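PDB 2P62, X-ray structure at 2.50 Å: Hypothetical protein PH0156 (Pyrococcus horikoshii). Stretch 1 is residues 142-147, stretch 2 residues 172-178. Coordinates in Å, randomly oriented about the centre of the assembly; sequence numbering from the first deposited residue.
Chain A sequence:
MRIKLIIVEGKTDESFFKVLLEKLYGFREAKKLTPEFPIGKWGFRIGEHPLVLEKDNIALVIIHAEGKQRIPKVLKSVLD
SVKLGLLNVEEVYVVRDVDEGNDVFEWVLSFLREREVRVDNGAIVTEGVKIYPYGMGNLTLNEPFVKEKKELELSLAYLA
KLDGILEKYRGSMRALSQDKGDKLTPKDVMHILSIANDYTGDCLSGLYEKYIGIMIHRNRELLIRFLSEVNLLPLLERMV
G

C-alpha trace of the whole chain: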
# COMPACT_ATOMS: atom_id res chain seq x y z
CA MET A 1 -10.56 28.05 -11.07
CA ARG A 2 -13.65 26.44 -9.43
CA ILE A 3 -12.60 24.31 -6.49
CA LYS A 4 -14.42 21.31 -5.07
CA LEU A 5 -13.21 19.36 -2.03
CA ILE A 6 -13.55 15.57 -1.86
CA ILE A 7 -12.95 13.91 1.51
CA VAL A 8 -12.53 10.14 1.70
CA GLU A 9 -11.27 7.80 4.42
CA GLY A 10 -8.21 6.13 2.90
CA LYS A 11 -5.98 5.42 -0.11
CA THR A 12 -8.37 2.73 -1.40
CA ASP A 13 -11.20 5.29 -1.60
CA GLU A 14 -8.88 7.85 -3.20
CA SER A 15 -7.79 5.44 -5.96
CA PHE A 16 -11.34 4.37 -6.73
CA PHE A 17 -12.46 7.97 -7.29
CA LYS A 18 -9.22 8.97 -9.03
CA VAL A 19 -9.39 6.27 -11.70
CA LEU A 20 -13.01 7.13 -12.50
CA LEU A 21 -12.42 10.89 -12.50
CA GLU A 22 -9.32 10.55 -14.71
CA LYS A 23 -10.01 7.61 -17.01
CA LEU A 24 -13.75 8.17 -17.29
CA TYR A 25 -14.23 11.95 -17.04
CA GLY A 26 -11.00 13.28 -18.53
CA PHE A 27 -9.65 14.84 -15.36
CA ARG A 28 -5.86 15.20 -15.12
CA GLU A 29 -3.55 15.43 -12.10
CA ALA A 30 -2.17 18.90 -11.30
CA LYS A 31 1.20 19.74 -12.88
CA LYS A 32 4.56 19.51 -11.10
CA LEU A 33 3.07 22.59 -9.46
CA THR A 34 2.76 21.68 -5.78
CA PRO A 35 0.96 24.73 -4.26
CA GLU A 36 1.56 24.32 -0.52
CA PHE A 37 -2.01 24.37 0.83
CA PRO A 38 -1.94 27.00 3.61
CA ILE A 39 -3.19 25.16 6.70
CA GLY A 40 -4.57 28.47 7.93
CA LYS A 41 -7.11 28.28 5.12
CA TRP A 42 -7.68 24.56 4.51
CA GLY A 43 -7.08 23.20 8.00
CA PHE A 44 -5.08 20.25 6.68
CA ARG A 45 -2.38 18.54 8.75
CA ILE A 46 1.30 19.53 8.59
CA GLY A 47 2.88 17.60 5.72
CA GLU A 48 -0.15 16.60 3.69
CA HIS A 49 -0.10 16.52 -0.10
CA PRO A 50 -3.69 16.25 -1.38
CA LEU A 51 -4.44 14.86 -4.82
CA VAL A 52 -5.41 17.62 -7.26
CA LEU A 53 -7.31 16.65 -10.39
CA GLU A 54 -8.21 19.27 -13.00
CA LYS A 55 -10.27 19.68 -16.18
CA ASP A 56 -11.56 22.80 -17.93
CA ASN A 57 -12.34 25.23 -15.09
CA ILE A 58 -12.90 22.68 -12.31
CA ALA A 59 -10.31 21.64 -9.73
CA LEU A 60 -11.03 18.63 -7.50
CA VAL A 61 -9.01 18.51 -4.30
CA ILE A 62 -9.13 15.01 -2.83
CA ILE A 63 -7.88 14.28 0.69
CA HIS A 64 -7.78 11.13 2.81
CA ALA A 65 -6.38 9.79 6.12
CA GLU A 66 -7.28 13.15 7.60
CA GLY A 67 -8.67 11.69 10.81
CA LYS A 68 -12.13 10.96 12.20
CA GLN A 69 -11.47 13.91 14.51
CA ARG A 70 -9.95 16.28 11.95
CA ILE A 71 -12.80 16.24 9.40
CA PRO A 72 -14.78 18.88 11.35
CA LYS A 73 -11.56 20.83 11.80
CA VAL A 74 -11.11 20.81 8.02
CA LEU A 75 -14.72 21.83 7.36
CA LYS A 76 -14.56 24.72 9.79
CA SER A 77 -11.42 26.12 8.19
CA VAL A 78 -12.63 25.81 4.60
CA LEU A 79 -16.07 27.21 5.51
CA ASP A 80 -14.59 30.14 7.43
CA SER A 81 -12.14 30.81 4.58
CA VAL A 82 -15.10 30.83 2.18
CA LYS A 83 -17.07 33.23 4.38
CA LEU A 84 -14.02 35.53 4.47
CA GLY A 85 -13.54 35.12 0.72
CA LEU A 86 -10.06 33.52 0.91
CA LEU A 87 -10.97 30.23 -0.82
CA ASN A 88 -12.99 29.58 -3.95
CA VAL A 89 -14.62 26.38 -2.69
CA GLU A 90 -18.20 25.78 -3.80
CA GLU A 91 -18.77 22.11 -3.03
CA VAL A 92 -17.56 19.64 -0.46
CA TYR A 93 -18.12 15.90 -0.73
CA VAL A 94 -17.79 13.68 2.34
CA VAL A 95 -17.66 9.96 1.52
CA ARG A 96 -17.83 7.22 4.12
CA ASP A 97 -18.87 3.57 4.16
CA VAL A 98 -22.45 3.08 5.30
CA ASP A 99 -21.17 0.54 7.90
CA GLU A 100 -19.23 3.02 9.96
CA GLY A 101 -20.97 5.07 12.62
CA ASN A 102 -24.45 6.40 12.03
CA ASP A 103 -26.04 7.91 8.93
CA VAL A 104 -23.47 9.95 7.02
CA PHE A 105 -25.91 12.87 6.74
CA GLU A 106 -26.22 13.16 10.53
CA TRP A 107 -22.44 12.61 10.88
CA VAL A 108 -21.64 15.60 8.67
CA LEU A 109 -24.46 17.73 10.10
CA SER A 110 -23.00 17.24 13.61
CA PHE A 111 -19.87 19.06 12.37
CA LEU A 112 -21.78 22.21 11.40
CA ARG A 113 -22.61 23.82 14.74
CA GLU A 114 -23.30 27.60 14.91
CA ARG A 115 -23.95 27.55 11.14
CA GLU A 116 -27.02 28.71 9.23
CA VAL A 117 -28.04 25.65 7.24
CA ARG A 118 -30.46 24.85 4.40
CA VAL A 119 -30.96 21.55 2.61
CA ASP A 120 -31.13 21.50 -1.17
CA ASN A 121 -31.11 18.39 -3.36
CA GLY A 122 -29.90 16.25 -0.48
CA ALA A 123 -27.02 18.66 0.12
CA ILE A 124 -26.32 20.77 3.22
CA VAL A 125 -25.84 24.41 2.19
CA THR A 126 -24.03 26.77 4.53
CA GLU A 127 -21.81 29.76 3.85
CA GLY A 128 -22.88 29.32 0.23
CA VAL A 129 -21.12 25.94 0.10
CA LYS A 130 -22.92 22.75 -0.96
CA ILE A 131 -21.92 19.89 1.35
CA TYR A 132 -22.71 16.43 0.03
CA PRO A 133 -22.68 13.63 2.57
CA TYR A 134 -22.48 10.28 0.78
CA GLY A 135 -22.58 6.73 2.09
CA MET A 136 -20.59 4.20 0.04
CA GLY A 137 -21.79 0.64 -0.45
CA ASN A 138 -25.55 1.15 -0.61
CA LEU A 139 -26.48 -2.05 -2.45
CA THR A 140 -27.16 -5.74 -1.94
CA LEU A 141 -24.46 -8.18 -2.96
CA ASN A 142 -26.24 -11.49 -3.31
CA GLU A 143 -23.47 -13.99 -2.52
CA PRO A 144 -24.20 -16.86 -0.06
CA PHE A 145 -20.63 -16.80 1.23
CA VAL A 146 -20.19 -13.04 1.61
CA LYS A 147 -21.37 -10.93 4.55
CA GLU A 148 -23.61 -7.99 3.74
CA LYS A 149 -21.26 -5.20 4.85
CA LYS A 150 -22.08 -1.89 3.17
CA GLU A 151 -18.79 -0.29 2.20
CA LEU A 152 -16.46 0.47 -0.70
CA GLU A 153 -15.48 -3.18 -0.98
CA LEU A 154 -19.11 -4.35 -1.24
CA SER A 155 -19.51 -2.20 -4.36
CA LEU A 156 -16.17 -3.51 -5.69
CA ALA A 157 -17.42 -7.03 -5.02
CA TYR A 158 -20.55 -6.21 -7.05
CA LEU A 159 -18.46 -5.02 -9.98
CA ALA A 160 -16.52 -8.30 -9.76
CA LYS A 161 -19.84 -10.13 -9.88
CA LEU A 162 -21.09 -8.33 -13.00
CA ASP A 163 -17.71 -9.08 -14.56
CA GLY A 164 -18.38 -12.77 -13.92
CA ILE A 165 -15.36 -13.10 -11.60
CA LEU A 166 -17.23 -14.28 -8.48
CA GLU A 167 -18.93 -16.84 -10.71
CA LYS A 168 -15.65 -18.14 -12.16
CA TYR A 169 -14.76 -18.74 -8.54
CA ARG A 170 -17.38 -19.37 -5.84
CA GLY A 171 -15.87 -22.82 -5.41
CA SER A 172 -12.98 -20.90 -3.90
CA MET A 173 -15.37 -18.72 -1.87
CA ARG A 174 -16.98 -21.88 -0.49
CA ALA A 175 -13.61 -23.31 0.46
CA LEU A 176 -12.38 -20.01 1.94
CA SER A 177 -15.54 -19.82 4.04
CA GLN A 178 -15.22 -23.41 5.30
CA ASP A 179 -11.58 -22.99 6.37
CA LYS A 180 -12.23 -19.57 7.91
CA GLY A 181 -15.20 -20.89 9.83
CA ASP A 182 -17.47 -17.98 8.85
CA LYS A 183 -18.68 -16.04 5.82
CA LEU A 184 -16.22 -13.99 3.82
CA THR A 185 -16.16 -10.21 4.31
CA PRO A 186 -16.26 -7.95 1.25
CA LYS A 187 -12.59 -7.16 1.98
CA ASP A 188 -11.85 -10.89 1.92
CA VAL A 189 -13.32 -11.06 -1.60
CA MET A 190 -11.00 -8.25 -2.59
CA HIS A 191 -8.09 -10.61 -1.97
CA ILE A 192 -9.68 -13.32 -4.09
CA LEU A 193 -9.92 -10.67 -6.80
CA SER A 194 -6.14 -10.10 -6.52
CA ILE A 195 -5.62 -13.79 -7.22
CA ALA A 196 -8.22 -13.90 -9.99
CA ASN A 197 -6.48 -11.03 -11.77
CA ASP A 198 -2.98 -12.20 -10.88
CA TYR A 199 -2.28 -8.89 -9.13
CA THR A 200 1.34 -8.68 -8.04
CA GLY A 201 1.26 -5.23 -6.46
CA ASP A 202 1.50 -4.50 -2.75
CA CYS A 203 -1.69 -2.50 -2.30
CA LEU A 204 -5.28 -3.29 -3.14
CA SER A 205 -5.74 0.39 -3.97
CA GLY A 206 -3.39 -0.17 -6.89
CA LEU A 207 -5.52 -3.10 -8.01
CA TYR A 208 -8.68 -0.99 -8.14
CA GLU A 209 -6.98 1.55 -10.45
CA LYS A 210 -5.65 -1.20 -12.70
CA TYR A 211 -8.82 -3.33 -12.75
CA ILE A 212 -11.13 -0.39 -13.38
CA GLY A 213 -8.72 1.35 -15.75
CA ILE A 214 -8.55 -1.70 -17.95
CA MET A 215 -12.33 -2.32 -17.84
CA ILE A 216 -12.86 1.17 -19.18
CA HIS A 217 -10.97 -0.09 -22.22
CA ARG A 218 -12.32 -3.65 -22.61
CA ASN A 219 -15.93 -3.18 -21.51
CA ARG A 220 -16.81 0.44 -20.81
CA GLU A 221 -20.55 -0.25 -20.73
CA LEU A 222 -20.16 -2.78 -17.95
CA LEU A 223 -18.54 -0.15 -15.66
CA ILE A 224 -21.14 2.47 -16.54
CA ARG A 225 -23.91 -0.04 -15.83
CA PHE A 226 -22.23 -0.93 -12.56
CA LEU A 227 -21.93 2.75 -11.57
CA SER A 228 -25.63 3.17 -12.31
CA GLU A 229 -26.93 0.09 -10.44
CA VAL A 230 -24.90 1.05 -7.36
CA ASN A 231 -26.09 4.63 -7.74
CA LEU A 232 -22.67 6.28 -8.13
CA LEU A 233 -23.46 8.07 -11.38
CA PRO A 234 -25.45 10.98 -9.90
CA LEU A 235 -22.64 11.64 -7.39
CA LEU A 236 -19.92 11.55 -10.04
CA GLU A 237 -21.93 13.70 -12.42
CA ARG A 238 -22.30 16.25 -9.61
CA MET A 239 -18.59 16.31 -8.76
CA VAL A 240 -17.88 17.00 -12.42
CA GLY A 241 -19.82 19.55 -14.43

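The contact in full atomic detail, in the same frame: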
# COMPACT_ATOMS: atom_id res chain seq x y z
N ASN A 142 -25.66 -10.19 -3.59
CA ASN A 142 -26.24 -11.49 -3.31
C ASN A 142 -25.31 -12.68 -3.49
O ASN A 142 -25.39 -13.40 -4.49
CB ASN A 142 -27.51 -11.67 -4.14
CG ASN A 142 -28.67 -10.87 -3.58
OD1 ASN A 142 -29.10 -11.10 -2.44
ND2 ASN A 142 -29.18 -9.92 -4.36
N GLU A 143 -24.42 -12.88 -2.52
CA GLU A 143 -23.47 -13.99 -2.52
C GLU A 143 -23.61 -14.75 -1.19
O GLU A 143 -23.35 -14.21 -0.12
CB GLU A 143 -22.04 -13.47 -2.71
CG GLU A 143 -21.78 -12.85 -4.10
CD GLU A 143 -21.81 -13.88 -5.22
OE1 GLU A 143 -21.87 -13.48 -6.41
OE2 GLU A 143 -21.77 -15.09 -4.91
N PRO A 144 -24.02 -16.03 -1.26
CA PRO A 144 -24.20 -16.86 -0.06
C PRO A 144 -23.01 -16.96 0.89
O PRO A 144 -23.17 -17.24 2.08
CB PRO A 144 -24.61 -18.22 -0.63
CG PRO A 144 -23.95 -18.24 -1.98
CD PRO A 144 -24.18 -16.83 -2.48
N PHE A 145 -21.81 -16.71 0.38
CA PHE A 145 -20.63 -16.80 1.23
C PHE A 145 -20.00 -15.47 1.60
O PHE A 145 -18.91 -15.43 2.17
CB PHE A 145 -19.61 -17.72 0.55
CG PHE A 145 -20.06 -19.15 0.47
CD1 PHE A 145 -20.23 -19.90 1.63
CD2 PHE A 145 -20.37 -19.73 -0.76
CE1 PHE A 145 -20.70 -21.21 1.57
CE2 PHE A 145 -20.85 -21.04 -0.83
CZ PHE A 145 -21.01 -21.78 0.35
N VAL A 146 -20.70 -14.38 1.30
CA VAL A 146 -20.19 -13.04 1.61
C VAL A 146 -21.13 -12.25 2.52
O VAL A 146 -22.32 -12.13 2.24
CB VAL A 146 -19.96 -12.23 0.31
CG1 VAL A 146 -19.32 -10.89 0.64
CG2 VAL A 146 -19.08 -13.03 -0.66
N LYS A 147 -20.59 -11.72 3.61
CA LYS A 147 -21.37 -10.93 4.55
C LYS A 147 -21.86 -9.66 3.88
O LYS A 147 -21.20 -9.11 3.00
CB LYS A 147 -20.55 -10.58 5.79
CG LYS A 147 -20.28 -11.76 6.68
CD LYS A 147 -19.51 -11.34 7.93
CE LYS A 147 -19.28 -12.53 8.85
NZ LYS A 147 -18.54 -12.13 10.09
N SER A 172 -14.03 -21.39 -4.77
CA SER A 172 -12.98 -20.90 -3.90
C SER A 172 -13.62 -20.21 -2.69
O SER A 172 -13.18 -20.40 -1.56
CB SER A 172 -12.07 -19.91 -4.63
OG SER A 172 -11.37 -20.53 -5.69
N MET A 173 -14.67 -19.43 -2.94
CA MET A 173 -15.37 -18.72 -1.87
C MET A 173 -15.91 -19.71 -0.84
O MET A 173 -15.84 -19.46 0.37
CB MET A 173 -16.52 -17.87 -2.43
CG MET A 173 -16.11 -16.53 -3.05
SD MET A 173 -17.51 -15.45 -3.55
CE MET A 173 -17.55 -15.78 -5.29
N ARG A 174 -16.44 -20.82 -1.34
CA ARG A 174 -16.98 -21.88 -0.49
C ARG A 174 -15.87 -22.44 0.38
O ARG A 174 -16.02 -22.57 1.60
CB ARG A 174 -17.57 -23.01 -1.34
CG ARG A 174 -18.20 -24.15 -0.54
CD ARG A 174 -18.55 -25.33 -1.44
NE ARG A 174 -19.60 -24.98 -2.39
CZ ARG A 174 -20.86 -24.72 -2.04
NH1 ARG A 174 -21.22 -24.79 -0.76
NH2 ARG A 174 -21.76 -24.38 -2.96
N ALA A 175 -14.75 -22.77 -0.25
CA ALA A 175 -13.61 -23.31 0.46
C ALA A 175 -13.06 -22.28 1.45
O ALA A 175 -12.79 -22.62 2.60
CB ALA A 175 -12.53 -23.74 -0.52
N LEU A 176 -12.90 -21.02 1.03
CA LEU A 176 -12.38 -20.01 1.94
C LEU A 176 -13.27 -19.89 3.17
O LEU A 176 -12.77 -19.79 4.30
CB LEU A 176 -12.27 -18.62 1.27
CG LEU A 176 -11.02 -18.14 0.51
CD1 LEU A 176 -9.74 -18.54 1.25
CD2 LEU A 176 -11.00 -18.71 -0.89
N SER A 177 -14.58 -19.92 2.95
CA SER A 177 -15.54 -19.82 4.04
C SER A 177 -15.37 -20.99 5.01
O SER A 177 -15.23 -20.80 6.23
CB SER A 177 -16.96 -19.79 3.48
OG SER A 177 -17.88 -19.31 4.45
N GLN A 178 -15.38 -22.21 4.48
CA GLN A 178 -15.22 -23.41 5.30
C GLN A 178 -13.98 -23.36 6.19
O GLN A 178 -14.06 -23.62 7.39
CB GLN A 178 -15.15 -24.66 4.42
CG GLN A 178 -16.51 -25.27 4.10
CD GLN A 178 -16.41 -26.44 3.13
OE1 GLN A 178 -16.24 -26.26 1.92
NE2 GLN A 178 -16.52 -27.66 3.66

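What brings these two stretches together, given that no hydrogen bond or salt bridge joins them? The contact is a small one of packed side chains, burying 290 Å² over both sides, and Phe145 dominates it with 117 Å² of its own surface covered. Stretch 1 is loop, but it is shaped by a type I beta turn from Glu143 to Val146, closed by a hydrogen bond from Val146 N to Glu143 O at 3.0 Å. Phe145 sits within this turn with its CA-to-CB bond toward the helix of stretch 2. There the chain comes closest to Met173, with 6.4 Å between Phe145 CA and Met173 CA, near enough for a large aromatic side chain to lie along the helix surface.

How does the helix receive the aromatic ring? With chi1 in the m rotamer, at -67°, the ring lies against one side of the helix, and Arg174 CA stands over one face, 3.9 Å from the ring centroid and only 9° off the ring normal. This is a CH-pi contact, in which the backbone carbon of a helical residue meets the flat pi surface of phenylalanine. Ser177, one helical turn beyond Met173, approaches obliquely, with its OG 3.7 Å from Phe145 CD1. The short serine side chain packs against the ring with its carbon too, Ser177 CB lying 3.8 Å from Phe145 CD1, and its hydroxyl is hydrogen-bonded elsewhere in the structure and so does not depend on the ring for a partner.

What does the long side chain of Arg174 add? Its CA-to-CB bond points sideways, and the chain first runs extended, with chi1 and chi2 both t, before chi3 turns to m. This course brings the guanidinium to the tip of the phenylalanine, where Phe145 CZ lies over one face of the planar group, 3.2 Å from Arg174 NH1. The residue therefore runs along the ring, its CA over the face, Arg174 CG 3.8 Å from Phe145 CZ, and its guanidinium reaching CZ as well. Arginine fits such an exposed border because its aliphatic part can lie beside an apolar group while its charged end remains at the surface.

Where is the more deeply buried, apolar part of the contact? It centres on Met173, a buried residue whose CA-to-CB bond points toward stretch 1 and which loses 64 Å² to it. Phe145 CB and Met173 CB are 4.3 Å apart, while farther along the side chain Met173 SD packs 4.1 Å from Val146 CG2. The long, unbranched methionine can thus touch two neighbouring residues of the turn, and Val146, also buried, offers a compact methyl group from a CA-to-CB bond directed sideways. Glu143 makes a more marginal approach, its OE2 lying 4.3 Å from Met173 CE. Within the helix, Ser177 N donates to Met173 O at 2.9 Å and Gln178 N to Arg174 O at 3.0 Å, so the carbonyls of Met173 and Arg174 are paired within the helix and the packing side chains stand on a regular scaffold.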